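Malate Synthase (Haloferax volcanii, PDB 3OYZ) catalyses the magnesium-dependent Claisen condensation of acetyl-CoA with glyoxylate and the hydrolysis of the malyl-CoA intermediate to malate, a step of the glyoxylate cycle. Local coordinates at residues 186-191 against 210-215; 192-197 against 204-209. All blocks are in the same frame, centred on the assembly; numbering follows the deposited sequence.

In the fold
Both contacts are buried on the C-terminal rim of the TIM barrel, centres about 10 Å apart, and share helix 190-197, whose first turn donates backbone N-H groups to the pyruvate. Contact 1 joins the end of strand 183-188 and the start of that helix to helix 210-223; contact 2, nested within the chain loop so closed, folds the connecting loop back over the helix. In contact 1 two carboxylates meet the carbon skeletons of Leu212 and Arg213 without hydrogen bonds. Contact 2 is chiefly aromatic and has one hydrogen bond. Both reach neighbouring subunits, contact 2 through a shared potassium ion. Tyr193 packs on Leu212, Glu190 on Trp209, and Ala208 O probably accepts a bond from Arg213.

Contact 1 (186-191 against 210-215); sequences LVDGEV and PELRHN. With PYR (pyruvic acid), chain C.
Asp188 and Leu212 meet tip to tip, and this van der Waals contact of a carboxylate with a leucine end carries much of the contact between the segments. The carboxylate of Asp188 rests against the isobutyl end of Leu212, its OD1 3.6 Å from Leu212 CD1. Leu212 CG stands anti to the backbone N (chi1 173°), and its branched end also packs on Ile157 of strand 152-157. A carboxylate is tolerated against these methyl groups because its polar end has a partner: OD1 of Asp188 is hydrogen-bonded to Thr216.

The two carboxylates touch the aliphatic part of Arg213 and not its guanidinium. Asp188 OD2 lies 3.5 Å from CA of Arg213. The Glu190 chain bends at chi2 (90°), which turns CD, and crosses the arginine chain at about a right angle; OE2 lies 3.6 Å from Arg213 CG. The gap from Glu190 OE2 to Arg213 NE, 4.3 Å, is too long for a salt bridge, although the opposite charges probably still attract. Each has a stronger partner, Glu190 in Arg244 and Arg213 in Asp247 and Asn248.

At the ligand, backbone does the work. Val191 N donates a 2.8 Å hydrogen bond to OXT of pyruvate. Gly189, at the N-cap position, lies against pyruvate, its C 3.0 Å from OXT; a CB there would crowd the ligand, so glycine suits the place.

Strand 183-188 lies between parallel strands 152-157 and 226-229 and leads through Gly189 into helix 190-197, while helix 210-223 packs beside the strand end, with Leu212 turned toward it and the Arg213 chain running past Asp188 and Glu190.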
loop_
_atom_site.group_PDB
_atom_site.type_symbol
_atom_site.label_atom_id
_atom_site.label_comp_id
_atom_site.label_asym_id
_atom_site.label_seq_id
_atom_site.Cartn_x
_atom_site.Cartn_y
_atom_site.Cartn_z
ATOM N N LEU A 186 -10.883 2.997 -14.525
ATOM C CA LEU A 186 -9.452 3.056 -14.235
ATOM C C LEU A 186 -9.051 1.605 -14.215
ATOM O O LEU A 186 -9.502 0.833 -13.343
ATOM C CB LEU A 186 -9.205 3.646 -12.829
ATOM C CG LEU A 186 -9.853 5.034 -12.648
ATOM C CD1 LEU A 186 -9.564 5.488 -11.135
ATOM C CD2 LEU A 186 -9.332 5.989 -13.777
ATOM N N VAL A 187 -8.166 1.235 -15.139
ATOM C CA VAL A 187 -7.961 -0.202 -15.334
ATOM C C VAL A 187 -6.510 -0.517 -15.124
ATOM O O VAL A 187 -5.707 0.089 -15.770
ATOM C CB VAL A 187 -8.313 -0.639 -16.804
ATOM C CG1 VAL A 187 -8.193 -2.139 -16.989
ATOM C CG2 VAL A 187 -9.705 -0.170 -17.186
ATOM N N ASP A 188 -6.124 -1.441 -14.243
ATOM C CA ASP A 188 -4.708 -1.753 -14.109
ATOM C C ASP A 188 -4.145 -2.496 -15.318
ATOM O O ASP A 188 -4.828 -3.379 -15.857
ATOM C CB ASP A 188 -4.468 -2.593 -12.866
ATOM C CG ASP A 188 -4.628 -1.751 -11.611
ATOM O OD1 ASP A 188 -4.396 -0.539 -11.772
ATOM O OD2 ASP A 188 -5.030 -2.240 -10.562
ATOM N N GLY A 189 -2.903 -2.169 -15.666
ATOM C CA GLY A 189 -2.198 -2.893 -16.693
ATOM C C GLY A 189 -0.954 -3.507 -16.103
ATOM O O GLY A 189 0.118 -2.983 -16.288
ATOM N N GLU A 190 -1.088 -4.658 -15.464
ATOM C CA GLU A 190 0.020 -5.232 -14.703
ATOM C C GLU A 190 1.260 -5.538 -15.531
ATOM O O GLU A 190 2.360 -5.529 -14.974
ATOM C CB GLU A 190 -0.388 -6.452 -13.890
ATOM C CG GLU A 190 -0.952 -6.168 -12.495
ATOM C CD GLU A 190 -2.461 -5.971 -12.466
ATOM O OE1 GLU A 190 -2.990 -5.719 -13.565
ATOM O OE2 GLU A 190 -3.097 -6.000 -11.382
ATOM N N VAL A 191 1.098 -5.745 -16.834
ATOM C CA VAL A 191 2.226 -6.225 -17.637
ATOM C C VAL A 191 3.164 -5.046 -17.924
ATOM O O VAL A 191 4.341 -5.094 -17.572
ATOM C CB VAL A 191 1.807 -6.934 -18.941
ATOM C CG1 VAL A 191 3.067 -7.564 -19.511
ATOM C CG2 VAL A 191 0.817 -8.034 -18.613
ATOM N N PRO A 210 -0.452 -6.177 -5.059
ATOM C CA PRO A 210 -1.669 -5.861 -4.287
ATOM C C PRO A 210 -1.869 -4.384 -4.064
ATOM O O PRO A 210 -2.999 -3.906 -4.090
ATOM C CB PRO A 210 -1.441 -6.531 -2.901
ATOM C CG PRO A 210 0.017 -6.940 -2.874
ATOM C CD PRO A 210 0.573 -6.931 -4.298
ATOM N N GLU A 211 -0.788 -3.643 -3.813
ATOM C CA GLU A 211 -0.925 -2.189 -3.569
ATOM C C GLU A 211 -1.403 -1.408 -4.767
ATOM O O GLU A 211 -2.203 -0.471 -4.605
ATOM C CB GLU A 211 0.373 -1.514 -3.083
ATOM C CG GLU A 211 0.933 -2.152 -1.799
ATOM C CD GLU A 211 1.805 -3.394 -2.038
ATOM O OE1 GLU A 211 1.917 -3.886 -3.207
ATOM O OE2 GLU A 211 2.339 -3.919 -1.029
ATOM N N LEU A 212 -0.966 -1.808 -5.961
ATOM C CA LEU A 212 -1.493 -1.152 -7.150
ATOM C C LEU A 212 -3.011 -1.282 -7.219
ATOM O O LEU A 212 -3.686 -0.320 -7.521
ATOM C CB LEU A 212 -0.863 -1.695 -8.432
ATOM C CG LEU A 212 -1.459 -1.201 -9.732
ATOM C CD1 LEU A 212 -1.428 0.328 -9.989
ATOM C CD2 LEU A 212 -1.008 -2.030 -10.953
ATOM N N ARG A 213 -3.518 -2.480 -6.953
ATOM C CA ARG A 213 -4.934 -2.767 -7.053
ATOM C C ARG A 213 -5.691 -2.060 -5.942
ATOM O O ARG A 213 -6.706 -1.432 -6.237
ATOM C CB ARG A 213 -5.117 -4.303 -6.980
ATOM C CG ARG A 213 -4.616 -5.048 -8.234
ATOM C CD ARG A 213 -5.028 -6.543 -8.131
ATOM N NE ARG A 213 -4.031 -7.267 -7.363
ATOM C CZ ARG A 213 -4.226 -8.178 -6.417
ATOM N NH1 ARG A 213 -5.430 -8.635 -6.056
ATOM N NH2 ARG A 213 -3.133 -8.717 -5.900
ATOM N N HIS A 214 -5.113 -2.039 -4.735
ATOM C CA HIS A 214 -5.639 -1.209 -3.671
ATOM C C HIS A 214 -5.778 0.267 -4.079
ATOM O O HIS A 214 -6.854 0.870 -3.932
ATOM C CB HIS A 214 -4.848 -1.285 -2.359
ATOM C CG HIS A 214 -5.368 -0.353 -1.305
ATOM N ND1 HIS A 214 -6.373 -0.719 -0.419
ATOM C CD2 HIS A 214 -5.071 0.935 -1.024
ATOM C CE1 HIS A 214 -6.587 0.278 0.424
ATOM N NE2 HIS A 214 -5.845 1.310 0.057
ATOM N N ASN A 215 -4.694 0.840 -4.566
ATOM C CA ASN A 215 -4.705 2.255 -5.010
ATOM C C ASN A 215 -5.616 2.596 -6.182
ATOM O O ASN A 215 -6.178 3.693 -6.184
ATOM C CB ASN A 215 -3.269 2.686 -5.314
ATOM C CG ASN A 215 -2.373 2.587 -4.060
ATOM O OD1 ASN A 215 -2.850 2.425 -2.914
ATOM N ND2 ASN A 215 -1.088 2.445 -4.308
HETATM C C PYR C . -0.818 -4.335 -19.727
HETATM O O PYR C . 0.192 -3.611 -20.028
HETATM O OXT PYR C . -0.858 -5.082 -18.682
HETATM C CA PYR C . -1.958 -4.174 -20.514
HETATM O O3 PYR C . -1.961 -3.317 -21.496
HETATM C CB PYR C . -3.200 -4.916 -20.185
#

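Contact 2 (192-197 against 204-209). With MG (magnesium ion), chain D; K (potassium ion), chain F; PYR (pyruvic acid), chain C.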
loop_
_atom_site.group_PDB
_atom_site.type_symbol
_atom_site.label_atom_id
_atom_site.label_comp_id
_atom_site.label_asym_id
_atom_site.label_seq_id
_atom_site.Cartn_x
_atom_site.Cartn_y
_atom_site.Cartn_z
ATOM N N ASP A 192 2.654 -4.002 -18.560
ATOM C CA ASP A 192 3.484 -2.818 -18.754
ATOM C C ASP A 192 3.861 -2.152 -17.413
ATOM O O ASP A 192 4.945 -1.562 -17.295
ATOM C CB ASP A 192 2.718 -1.827 -19.607
ATOM C CG ASP A 192 2.851 -2.130 -21.117
ATOM O OD1 ASP A 192 4.013 -2.378 -21.484
ATOM O OD2 ASP A 192 1.813 -2.185 -21.828
ATOM N N TYR A 193 3.051 -2.352 -16.377
ATOM C CA TYR A 193 3.410 -1.774 -15.087
ATOM C C TYR A 193 4.617 -2.478 -14.516
ATOM O O TYR A 193 5.543 -1.844 -14.017
ATOM C CB TYR A 193 2.211 -1.947 -14.154
ATOM C CG TYR A 193 2.411 -1.354 -12.764
ATOM C CD1 TYR A 193 2.230 0.012 -12.555
ATOM C CD2 TYR A 193 2.724 -2.172 -11.674
ATOM C CE1 TYR A 193 2.387 0.566 -11.232
ATOM C CE2 TYR A 193 2.863 -1.646 -10.399
ATOM C CZ TYR A 193 2.641 -0.297 -10.174
ATOM O OH TYR A 193 2.839 0.118 -8.861
ATOM N N THR A 194 4.659 -3.807 -14.618
ATOM C CA THR A 194 5.841 -4.598 -14.222
ATOM C C THR A 194 7.102 -4.112 -14.858
ATOM O O THR A 194 8.136 -3.992 -14.172
ATOM C CB THR A 194 5.663 -6.079 -14.615
ATOM O OG1 THR A 194 4.595 -6.546 -13.809
ATOM C CG2 THR A 194 6.930 -6.981 -14.287
ATOM N N LYS A 195 6.992 -3.821 -16.158
ATOM C CA LYS A 195 8.045 -3.214 -16.966
ATOM C C LYS A 195 8.509 -1.868 -16.381
ATOM O O LYS A 195 9.674 -1.596 -16.112
ATOM C CB LYS A 195 7.503 -3.039 -18.398
ATOM C CG LYS A 195 8.296 -2.098 -19.334
ATOM C CD LYS A 195 7.707 -1.928 -20.741
ATOM C CE LYS A 195 6.469 -1.053 -20.909
ATOM N NZ LYS A 195 6.467 0.097 -19.966
ATOM N N ASP A 196 7.529 -0.988 -16.197
ATOM C CA ASP A 196 7.818 0.375 -15.739
ATOM C C ASP A 196 8.428 0.354 -14.353
ATOM O O ASP A 196 9.305 1.151 -14.061
ATOM C CB ASP A 196 6.519 1.228 -15.839
ATOM C CG ASP A 196 6.780 2.726 -15.447
ATOM O OD1 ASP A 196 7.390 3.426 -16.270
ATOM O OD2 ASP A 196 6.446 3.210 -14.332
ATOM N N MET A 197 7.979 -0.552 -13.478
ATOM C CA MET A 197 8.480 -0.689 -12.124
ATOM C C MET A 197 9.811 -1.471 -12.108
ATOM O O MET A 197 10.493 -1.456 -11.044
ATOM C CB MET A 197 7.418 -1.358 -11.205
ATOM C CG MET A 197 6.062 -0.500 -11.092
ATOM S SD MET A 197 6.479 0.887 -9.916
ATOM C CE MET A 197 6.218 -0.013 -8.378
ATOM N N GLY A 204 9.141 -15.475 -14.111
ATOM C CA GLY A 204 8.796 -14.629 -15.245
ATOM C C GLY A 204 7.323 -14.347 -15.196
ATOM O O GLY A 204 6.879 -13.484 -15.914
ATOM N N GLU A 205 6.557 -14.977 -14.316
ATOM C CA GLU A 205 5.130 -14.655 -14.186
ATOM C C GLU A 205 4.985 -13.235 -13.540
ATOM O O GLU A 205 5.916 -12.760 -12.852
ATOM C CB GLU A 205 4.398 -15.662 -13.290
ATOM C CG GLU A 205 4.167 -17.096 -13.862
ATOM C CD GLU A 205 3.714 -17.224 -15.345
ATOM O OE1 GLU A 205 2.625 -16.752 -15.759
ATOM O OE2 GLU A 205 4.455 -17.850 -16.143
ATOM N N LEU A 206 3.833 -12.608 -13.756
ATOM C CA LEU A 206 3.553 -11.285 -13.192
ATOM C C LEU A 206 3.573 -11.297 -11.673
ATOM O O LEU A 206 2.986 -12.184 -11.040
ATOM C CB LEU A 206 2.166 -10.834 -13.639
ATOM C CG LEU A 206 2.008 -10.543 -15.114
ATOM C CD1 LEU A 206 0.540 -10.080 -15.271
ATOM C CD2 LEU A 206 2.931 -9.442 -15.611
ATOM N N PRO A 207 4.252 -10.314 -11.036
ATOM C CA PRO A 207 3.969 -10.127 -9.620
ATOM C C PRO A 207 2.452 -9.841 -9.394
ATOM O O PRO A 207 1.720 -9.382 -10.261
ATOM C CB PRO A 207 4.751 -8.827 -9.257
ATOM C CG PRO A 207 5.655 -8.585 -10.374
ATOM C CD PRO A 207 5.091 -9.263 -11.627
ATOM N N ALA A 208 1.979 -10.007 -8.176
ATOM C CA ALA A 208 0.578 -9.792 -7.833
ATOM C C ALA A 208 0.159 -8.317 -7.607
ATOM O O ALA A 208 -1.042 -7.986 -7.718
ATOM C CB ALA A 208 0.268 -10.680 -6.613
ATOM N N TRP A 209 1.133 -7.447 -7.320
ATOM C CA TRP A 209 0.921 -5.976 -7.072
ATOM C C TRP A 209 -0.347 -5.652 -6.286
ATOM O O TRP A 209 -1.198 -4.872 -6.736
ATOM C CB TRP A 209 0.818 -5.282 -8.432
ATOM C CG TRP A 209 2.027 -5.416 -9.291
ATOM C CD1 TRP A 209 2.134 -6.000 -10.518
ATOM C CD2 TRP A 209 3.293 -4.812 -8.999
ATOM N NE1 TRP A 209 3.395 -5.802 -10.992
ATOM C CE2 TRP A 209 4.132 -5.069 -10.087
ATOM C CE3 TRP A 209 3.765 -4.031 -7.930
ATOM C CZ2 TRP A 209 5.473 -4.631 -10.125
ATOM C CZ3 TRP A 209 5.080 -3.547 -7.986
ATOM C CH2 TRP A 209 5.927 -3.877 -9.071
HETATM MG MG MG D . -0.029 -2.315 -21.423
HETATM K K K F . 11.194 0.540 -9.368
HETATM C C PYR C . -0.818 -4.335 -19.727
HETATM O O PYR C . 0.192 -3.611 -20.028
HETATM O OXT PYR C . -0.858 -5.082 -18.682
HETATM C CA PYR C . -1.958 -4.174 -20.514
HETATM O O3 PYR C . -1.961 -3.317 -21.496
HETATM C CB PYR C . -3.200 -4.916 -20.185
HETATM O O HOH W 1 -0.084 -3.671 -23.363
HETATM O O HOH W 2 -0.824 -1.006 -22.703
#
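Trp209 is gripped by three residues of helix 190-197. Tyr193 meets it in a T-shaped (edge-to-face) stack: CE2 of Tyr193 stands over the centre of the indole, 3.5 Å from Trp209 CD2, with the planes 84° apart. CB of Tyr193 points toward the loop, and CG lies anti to the backbone N (chi1 -178°). At the indole's edge, Trp209 NE1 donates to Thr194 OG1 over 3.2 Å; the bond is nearly straight at 171°, and the hydroxyl oxygen lies in the ring plane. Met197 completes the grip, its CB 3.6 Å from Trp209 CH2 and its CE beside CZ3. A flexible thioether chain suits this place, bending at chi2 and chi3 to follow the benzene end of the indole.

Pro207 supports both partners: its CB packs over the indole face opposite Tyr193, offset toward the rim, and its CD comes 3.5 Å from Thr194 OG1. Leu206 CD2 approaches the same hydroxyl. Thr194 OG1 is also hydrogen-bonded to Glu190 O, one turn earlier, which fixes its position for the indole N-H. Tyr193 OH bonds to Glu163, and His214 of the third subunit packs against Tyr193.

The two ends of the helical segment serve different ions. Asp192 OD2 binds magnesium at 1.9 Å, alongside Glu158, two pyruvate oxygens and two waters, while Asp192 N donates to pyruvate O over 2.9 Å. Met197 O binds potassium, together with Ser217, Ser221 and Gly252 of the third subunit. An apolar, aromatic contact with a single directed N-H...O bond, whose acceptor is itself bonded to Glu190 O, thus joins the loop to a helix that has a magnesium ligand at one end and a potassium-binding carbonyl at the other.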